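Local structure of structural polyprotein, VP1 (Israeli acute paralysis virus, 5CDD) at residues Y83-F97 and V180-I194. The protein probably serves as a structural protein of the virus capsid, forming one piece, VP1, of the longer structural polyprotein. Numbering follows the deposited sequence.
Sequences YLYRFYRGGRRYKFF and VARAGNDDFTFGWMI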
loop_
_atom_site.group_PDB
_atom_site.type_symbol
_atom_site.label_atom_id
_atom_site.label_comp_id
_atom_site.label_asym_id
_atom_site.label_seq_id
_atom_site.Cartn_x
_atom_site.Cartn_y
_atom_site.Cartn_z
ATOM N N TYR A 83 0.360 37.107 31.278
ATOM C CA TYR A 83 0.760 38.430 31.742
ATOM C C TYR A 83 1.542 39.248 30.717
ATOM O O TYR A 83 1.740 40.449 30.904
ATOM C CB TYR A 83 1.571 38.300 33.033
ATOM C CG TYR A 83 0.721 38.227 34.283
ATOM C CD1 TYR A 83 0.080 39.362 34.776
ATOM C CD2 TYR A 83 0.565 37.028 34.978
ATOM C CE1 TYR A 83 -0.695 39.310 35.934
ATOM C CE2 TYR A 83 -0.211 36.963 36.140
ATOM C CZ TYR A 83 -0.837 38.109 36.612
ATOM O OH TYR A 83 -1.592 38.061 37.765
ATOM N N LEU A 84 1.978 38.605 29.638
ATOM C CA LEU A 84 2.733 39.291 28.588
ATOM C C LEU A 84 1.842 39.765 27.443
ATOM O O LEU A 84 2.302 40.469 26.545
ATOM C CB LEU A 84 3.811 38.366 28.017
ATOM C CG LEU A 84 4.948 37.906 28.928
ATOM C CD1 LEU A 84 5.842 36.934 28.174
ATOM C CD2 LEU A 84 5.749 39.108 29.397
ATOM N N TYR A 85 0.568 39.381 27.477
ATOM C CA TYR A 85 -0.377 39.748 26.426
ATOM C C TYR A 85 -1.663 40.331 27.000
ATOM O O TYR A 85 -1.868 40.316 28.213
ATOM C CB TYR A 85 -0.691 38.512 25.586
ATOM C CG TYR A 85 0.550 37.861 25.019
ATOM C CD1 TYR A 85 1.136 38.336 23.845
ATOM C CD2 TYR A 85 1.170 36.801 25.682
ATOM C CE1 TYR A 85 2.309 37.775 23.346
ATOM C CE2 TYR A 85 2.346 36.234 25.193
ATOM C CZ TYR A 85 2.908 36.727 24.027
ATOM O OH TYR A 85 4.077 36.185 23.547
ATOM N N ARG A 86 -2.532 40.836 26.126
ATOM C CA ARG A 86 -3.791 41.429 26.569
ATOM C C ARG A 86 -5.034 40.629 26.180
ATOM O O ARG A 86 -6.065 40.720 26.845
ATOM C CB ARG A 86 -3.929 42.851 26.019
ATOM C CG ARG A 86 -5.176 43.581 26.510
ATOM C CD ARG A 86 -5.104 43.835 28.010
ATOM N NE ARG A 86 -4.095 44.838 28.345
ATOM C CZ ARG A 86 -3.546 44.978 29.547
ATOM N NH1 ARG A 86 -3.901 44.175 30.539
ATOM N NH2 ARG A 86 -2.642 45.925 29.759
ATOM N N PHE A 87 -4.939 39.851 25.108
ATOM C CA PHE A 87 -6.076 39.064 24.637
ATOM C C PHE A 87 -5.748 37.585 24.502
ATOM O O PHE A 87 -4.582 37.205 24.387
ATOM C CB PHE A 87 -6.535 39.576 23.269
ATOM C CG PHE A 87 -6.994 41.003 23.271
ATOM C CD1 PHE A 87 -8.270 41.338 23.715
ATOM C CD2 PHE A 87 -6.150 42.016 22.826
ATOM C CE1 PHE A 87 -8.702 42.661 23.713
ATOM C CE2 PHE A 87 -6.572 43.344 22.820
ATOM C CZ PHE A 87 -7.851 43.667 23.266
ATOM N N TYR A 88 -6.787 36.755 24.518
ATOM C CA TYR A 88 -6.627 35.315 24.351
ATOM C C TYR A 88 -7.653 34.858 23.322
ATOM O O TYR A 88 -8.569 35.604 22.975
ATOM C CB TYR A 88 -6.810 34.573 25.683
ATOM C CG TYR A 88 -8.231 34.433 26.181
ATOM C CD1 TYR A 88 -9.114 33.524 25.596
ATOM C CD2 TYR A 88 -8.682 35.181 27.265
ATOM C CE1 TYR A 88 -10.410 33.363 26.084
ATOM C CE2 TYR A 88 -9.974 35.028 27.760
ATOM C CZ TYR A 88 -10.831 34.118 27.167
ATOM O OH TYR A 88 -12.107 33.965 27.664
ATOM N N ARG A 89 -7.502 33.634 22.834
ATOM C CA ARG A 89 -8.410 33.124 21.821
ATOM C C ARG A 89 -8.223 31.625 21.640
ATOM O O ARG A 89 -7.098 31.140 21.568
ATOM C CB ARG A 89 -8.138 33.863 20.513
ATOM C CG ARG A 89 -8.908 33.379 19.320
ATOM C CD ARG A 89 -8.057 32.497 18.428
ATOM N NE ARG A 89 -8.665 32.381 17.108
ATOM C CZ ARG A 89 -8.166 31.657 16.115
ATOM N NH1 ARG A 89 -7.044 30.973 16.289
ATOM N NH2 ARG A 89 -8.786 31.630 14.943
ATOM N N GLY A 90 -9.330 30.893 21.573
ATOM C CA GLY A 90 -9.250 29.453 21.407
ATOM C C GLY A 90 -9.770 28.695 22.615
ATOM O O GLY A 90 -10.044 29.287 23.660
ATOM N N GLY A 91 -9.896 27.379 22.470
ATOM C CA GLY A 91 -10.397 26.544 23.548
ATOM C C GLY A 91 -9.395 26.230 24.642
ATOM O O GLY A 91 -8.267 26.727 24.630
ATOM N N ARG A 92 -9.812 25.391 25.587
ATOM C CA ARG A 92 -8.975 25.005 26.719
ATOM C C ARG A 92 -9.136 23.524 27.066
ATOM O O ARG A 92 -10.179 22.927 26.812
ATOM C CB ARG A 92 -9.340 25.859 27.935
ATOM C CG ARG A 92 -9.136 27.351 27.725
ATOM C CD ARG A 92 -10.116 28.158 28.554
ATOM N NE ARG A 92 -9.943 29.598 28.375
ATOM C CZ ARG A 92 -8.946 30.305 28.900
ATOM N NH1 ARG A 92 -8.024 29.707 29.645
ATOM N NH2 ARG A 92 -8.872 31.612 28.686
ATOM N N ARG A 93 -8.095 22.940 27.650
ATOM C CA ARG A 93 -8.114 21.534 28.040
ATOM C C ARG A 93 -7.789 21.377 29.519
ATOM O O ARG A 93 -6.980 22.125 30.069
ATOM C CB ARG A 93 -7.100 20.738 27.213
ATOM C CG ARG A 93 -7.509 20.534 25.767
ATOM C CD ARG A 93 -6.380 19.949 24.943
ATOM N NE ARG A 93 -6.816 19.632 23.586
ATOM C CZ ARG A 93 -5.992 19.327 22.590
ATOM N NH1 ARG A 93 -4.685 19.300 22.798
ATOM N NH2 ARG A 93 -6.474 19.049 21.386
ATOM N N TYR A 94 -8.429 20.401 30.157
ATOM C CA TYR A 94 -8.206 20.135 31.573
ATOM C C TYR A 94 -8.071 18.642 31.840
ATOM O O TYR A 94 -8.687 17.820 31.163
ATOM C CB TYR A 94 -9.365 20.670 32.424
ATOM C CG TYR A 94 -9.615 22.156 32.315
ATOM C CD1 TYR A 94 -10.420 22.676 31.302
ATOM C CD2 TYR A 94 -9.055 23.043 33.232
ATOM C CE1 TYR A 94 -10.663 24.049 31.207
ATOM C CE2 TYR A 94 -9.289 24.414 33.147
ATOM C CZ TYR A 94 -10.094 24.910 32.134
ATOM O OH TYR A 94 -10.328 26.266 32.050
ATOM N N LYS A 95 -7.255 18.299 32.828
ATOM C CA LYS A 95 -7.065 16.910 33.222
ATOM C C LYS A 95 -7.152 16.848 34.738
ATOM O O LYS A 95 -6.425 17.555 35.440
ATOM C CB LYS A 95 -5.704 16.377 32.761
ATOM C CG LYS A 95 -5.527 16.325 31.256
ATOM C CD LYS A 95 -4.358 15.430 30.869
ATOM C CE LYS A 95 -4.013 15.578 29.394
ATOM N NZ LYS A 95 -5.204 15.412 28.513
ATOM N N PHE A 96 -8.056 16.017 35.242
ATOM C CA PHE A 96 -8.225 15.876 36.679
ATOM C C PHE A 96 -7.762 14.499 37.128
ATOM O O PHE A 96 -8.406 13.492 36.830
ATOM C CB PHE A 96 -9.693 16.082 37.068
ATOM C CG PHE A 96 -10.284 17.362 36.549
ATOM C CD1 PHE A 96 -10.740 17.452 35.236
ATOM C CD2 PHE A 96 -10.372 18.484 37.369
ATOM C CE1 PHE A 96 -11.277 18.644 34.743
ATOM C CE2 PHE A 96 -10.905 19.683 36.886
ATOM C CZ PHE A 96 -11.359 19.763 35.570
ATOM N N PHE A 97 -6.636 14.456 37.832
ATOM C CA PHE A 97 -6.101 13.198 38.331
ATOM C C PHE A 97 -6.675 12.944 39.718
ATOM O O PHE A 97 -6.288 13.588 40.691
ATOM C CB PHE A 97 -4.575 13.247 38.403
ATOM C CG PHE A 97 -3.913 13.563 37.093
ATOM C CD1 PHE A 97 -3.895 14.865 36.601
ATOM C CD2 PHE A 97 -3.307 12.557 36.347
ATOM C CE1 PHE A 97 -3.279 15.162 35.385
ATOM C CE2 PHE A 97 -2.690 12.845 35.130
ATOM C CZ PHE A 97 -2.676 14.149 34.649
ATOM N N VAL A 180 -5.173 19.024 39.480
ATOM C CA VAL A 180 -5.656 19.635 38.253
ATOM C C VAL A 180 -4.531 20.194 37.390
ATOM O O VAL A 180 -3.691 20.966 37.858
ATOM C CB VAL A 180 -6.662 20.764 38.562
ATOM C CG1 VAL A 180 -7.263 21.293 37.273
ATOM C CG2 VAL A 180 -7.751 20.249 39.488
ATOM N N ALA A 181 -4.522 19.788 36.125
ATOM C CA ALA A 181 -3.525 20.246 35.166
ATOM C C ALA A 181 -4.273 20.753 33.941
ATOM O O ALA A 181 -5.243 20.134 33.506
ATOM C CB ALA A 181 -2.606 19.101 34.781
ATOM N N ARG A 182 -3.835 21.879 33.387
ATOM C CA ARG A 182 -4.503 22.435 32.218
ATOM C C ARG A 182 -3.555 22.832 31.097
ATOM O O ARG A 182 -2.332 22.770 31.234
ATOM C CB ARG A 182 -5.334 23.659 32.609
ATOM C CG ARG A 182 -4.502 24.841 33.062
ATOM C CD ARG A 182 -5.357 26.078 33.250
ATOM N NE ARG A 182 -4.567 27.202 33.742
ATOM C CZ ARG A 182 -5.055 28.414 33.978
ATOM N NH1 ARG A 182 -6.339 28.668 33.763
ATOM N NH2 ARG A 182 -4.257 29.373 34.434
ATOM N N ALA A 183 -4.152 23.246 29.986
ATOM C CA ALA A 183 -3.435 23.681 28.795
ATOM C C ALA A 183 -4.503 24.176 27.834
ATOM O O ALA A 183 -5.695 24.021 28.100
ATOM C CB ALA A 183 -2.672 22.517 28.177
ATOM N N GLY A 184 -4.089 24.783 26.730
ATOM C CA GLY A 184 -5.060 25.258 25.765
ATOM C C GLY A 184 -5.292 24.175 24.731
ATOM O O GLY A 184 -4.493 23.246 24.632
ATOM N N ASN A 185 -6.380 24.264 23.974
ATOM C CA ASN A 185 -6.628 23.259 22.950
ATOM C C ASN A 185 -5.682 23.582 21.795
ATOM O O ASN A 185 -4.835 24.465 21.923
ATOM C CB ASN A 185 -8.102 23.271 22.512
ATOM C CG ASN A 185 -8.462 24.478 21.680
ATOM O OD1 ASN A 185 -7.805 25.516 21.744
ATOM N ND2 ASN A 185 -9.530 24.354 20.902
ATOM N N ASP A 186 -5.807 22.883 20.676
ATOM C CA ASP A 186 -4.899 23.114 19.560
ATOM C C ASP A 186 -5.095 24.457 18.846
ATOM O O ASP A 186 -4.420 24.742 17.857
ATOM C CB ASP A 186 -5.006 21.947 18.568
ATOM C CG ASP A 186 -3.681 21.630 17.890
ATOM O OD1 ASP A 186 -2.645 21.574 18.592
ATOM O OD2 ASP A 186 -3.675 21.421 16.657
ATOM N N ASP A 187 -6.003 25.289 19.355
ATOM C CA ASP A 187 -6.266 26.601 18.758
ATOM C C ASP A 187 -5.984 27.758 19.716
ATOM O O ASP A 187 -5.944 28.918 19.302
ATOM C CB ASP A 187 -7.726 26.706 18.292
ATOM C CG ASP A 187 -8.038 25.802 17.113
ATOM O OD1 ASP A 187 -7.304 25.863 16.101
ATOM O OD2 ASP A 187 -9.026 25.039 17.195
ATOM N N PHE A 188 -5.788 27.443 20.993
ATOM C CA PHE A 188 -5.541 28.461 22.010
ATOM C C PHE A 188 -4.247 29.240 21.820
ATOM O O PHE A 188 -3.190 28.660 21.568
ATOM C CB PHE A 188 -5.532 27.830 23.403
ATOM C CG PHE A 188 -5.511 28.837 24.514
ATOM C CD1 PHE A 188 -6.680 29.479 24.911
ATOM C CD2 PHE A 188 -4.314 29.193 25.124
ATOM C CE1 PHE A 188 -6.656 30.463 25.897
ATOM C CE2 PHE A 188 -4.277 30.175 26.109
ATOM C CZ PHE A 188 -5.452 30.812 26.495
ATOM N N THR A 189 -4.341 30.558 21.965
ATOM C CA THR A 189 -3.189 31.438 21.825
ATOM C C THR A 189 -3.467 32.804 22.448
ATOM O O THR A 189 -4.623 33.182 22.659
ATOM C CB THR A 189 -2.818 31.649 20.333
ATOM O OG1 THR A 189 -1.615 32.422 20.237
ATOM C CG2 THR A 189 -3.930 32.389 19.609
ATOM N N PHE A 190 -2.394 33.527 22.752
ATOM C CA PHE A 190 -2.490 34.869 23.311
ATOM C C PHE A 190 -2.134 35.838 22.193
ATOM O O PHE A 190 -1.504 35.452 21.208
ATOM C CB PHE A 190 -1.507 35.058 24.466
ATOM C CG PHE A 190 -1.848 34.262 25.696
ATOM C CD1 PHE A 190 -3.096 34.374 26.282
ATOM C CD2 PHE A 190 -0.923 33.403 26.268
ATOM C CE1 PHE A 190 -3.426 33.640 27.414
ATOM C CE2 PHE A 190 -1.244 32.664 27.403
ATOM C CZ PHE A 190 -2.499 32.786 27.975
ATOM N N GLY A 191 -2.528 37.096 22.347
ATOM C CA GLY A 191 -2.240 38.080 21.321
ATOM C C GLY A 191 -2.093 39.490 21.845
ATOM O O GLY A 191 -2.587 39.817 22.922
ATOM N N TRP A 192 -1.418 40.329 21.066
ATOM C CA TRP A 192 -1.185 41.722 21.435
ATOM C C TRP A 192 -0.236 41.994 22.596
ATOM O O TRP A 192 -0.603 42.622 23.590
ATOM C CB TRP A 192 -2.507 42.433 21.736
ATOM C CG TRP A 192 -2.528 43.859 21.274
ATOM C CD1 TRP A 192 -1.630 44.843 21.583
ATOM C CD2 TRP A 192 -3.506 44.463 20.421
ATOM N NE1 TRP A 192 -1.990 46.023 20.974
ATOM C CE2 TRP A 192 -3.137 45.817 20.254
ATOM C CE3 TRP A 192 -4.659 43.991 19.780
ATOM C CZ2 TRP A 192 -3.879 46.706 19.473
ATOM C CZ3 TRP A 192 -5.399 44.875 19.002
ATOM C CH2 TRP A 192 -5.003 46.220 18.856
ATOM N N MET A 193 0.991 41.507 22.454
ATOM C CA MET A 193 2.020 41.659 23.471
ATOM C C MET A 193 2.144 43.011 24.156
ATOM O O MET A 193 2.114 44.056 23.506
ATOM C CB MET A 193 3.373 41.254 22.891
ATOM C CG MET A 193 4.508 41.258 23.887
ATOM S SD MET A 193 6.072 41.011 23.048
ATOM C CE MET A 193 6.100 39.244 22.968
ATOM N N ILE A 194 2.295 42.977 25.477
ATOM C CA ILE A 194 2.436 44.190 26.272
ATOM C C ILE A 194 3.639 44.055 27.204
ATOM O O ILE A 194 4.462 43.156 27.034
ATOM C CB ILE A 194 1.164 44.453 27.109
ATOM C CG1 ILE A 194 0.814 43.210 27.931
ATOM C CG2 ILE A 194 0.010 44.827 26.192
ATOM C CD1 ILE A 194 -0.421 43.375 28.794
HETATM O O HOH W 1 -2.943 20.838 24.540
#
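The strands within 83-97 and 180-194 pair antiparallel in the larger sheet of this capsid protein, consistent with the jelly-roll beta sandwich of picornavirus-like capsid proteins; two ladders join them, the register slipping by two residues in between. In the first, strand 92-97 pairs with 180-184: Arg93 N bonds Ala183 O at 2.7 Å, Lys95 N bonds Ala181 O, and each bond has its return partner. In the second, 87-89 pairs with 189-191, where Arg86 and Phe87 both face Gly191 in a classic beta bulge. Beyond it Ile194 N gives Leu84 O a nearly straight bond (2.7 Å, 173°).

The slip is taken up by a type I turn, Asn185 to Phe188, set against Gly90 and Gly91. Asn185 OD1 turns back to accept weak bonds from the backbone N of Asp187 and Phe188, while Asn185 N reaches Gly91 O from above the carbonyl plane. Phe188 swings its ring out past Gly91 O, CG lying trans to N at chi1 -170°, and brings CE1 over the centre of the Arg92 guanidinium face, 3.8 Å from CZ of Arg92. On the face shared with Ala183 and Lys95, Arg93 is extended, with Asn185 CA over one guanidinium face, toward the rim; its NE forms a salt bridge with Glu144, and NH1 bonds Ser1 O of a neighbouring chain and, through a water, Gly184 O.

Near the bulge, Phe190 CB packs 3.4 Å from Tyr85 CD2; their rings are nearly parallel (13°) but slid apart. Phe87 CE2 lies 3.6 Å from Trp192 CE3, the side chains pointing the same way with rings inclined at 55°. Ile194 CD1 sits over the Arg86 guanidinium, 3.5 Å from NH2 of Arg86, whose NH1 bonds Arg106 O of a neighbouring chain.

Helix 77-82 packs on Arg92, Phe188 and Phe190, while Arg182 forms salt bridges with Asp71 and Asp76. Strand 92-97, between 140-145 and 180-184, is interior, and 47-55 continues the sheet beyond 180-184; 189-191 pairs, in this chain, with 87-98 alone, while 154-155 joins 87-98 at Arg86 and Tyr88.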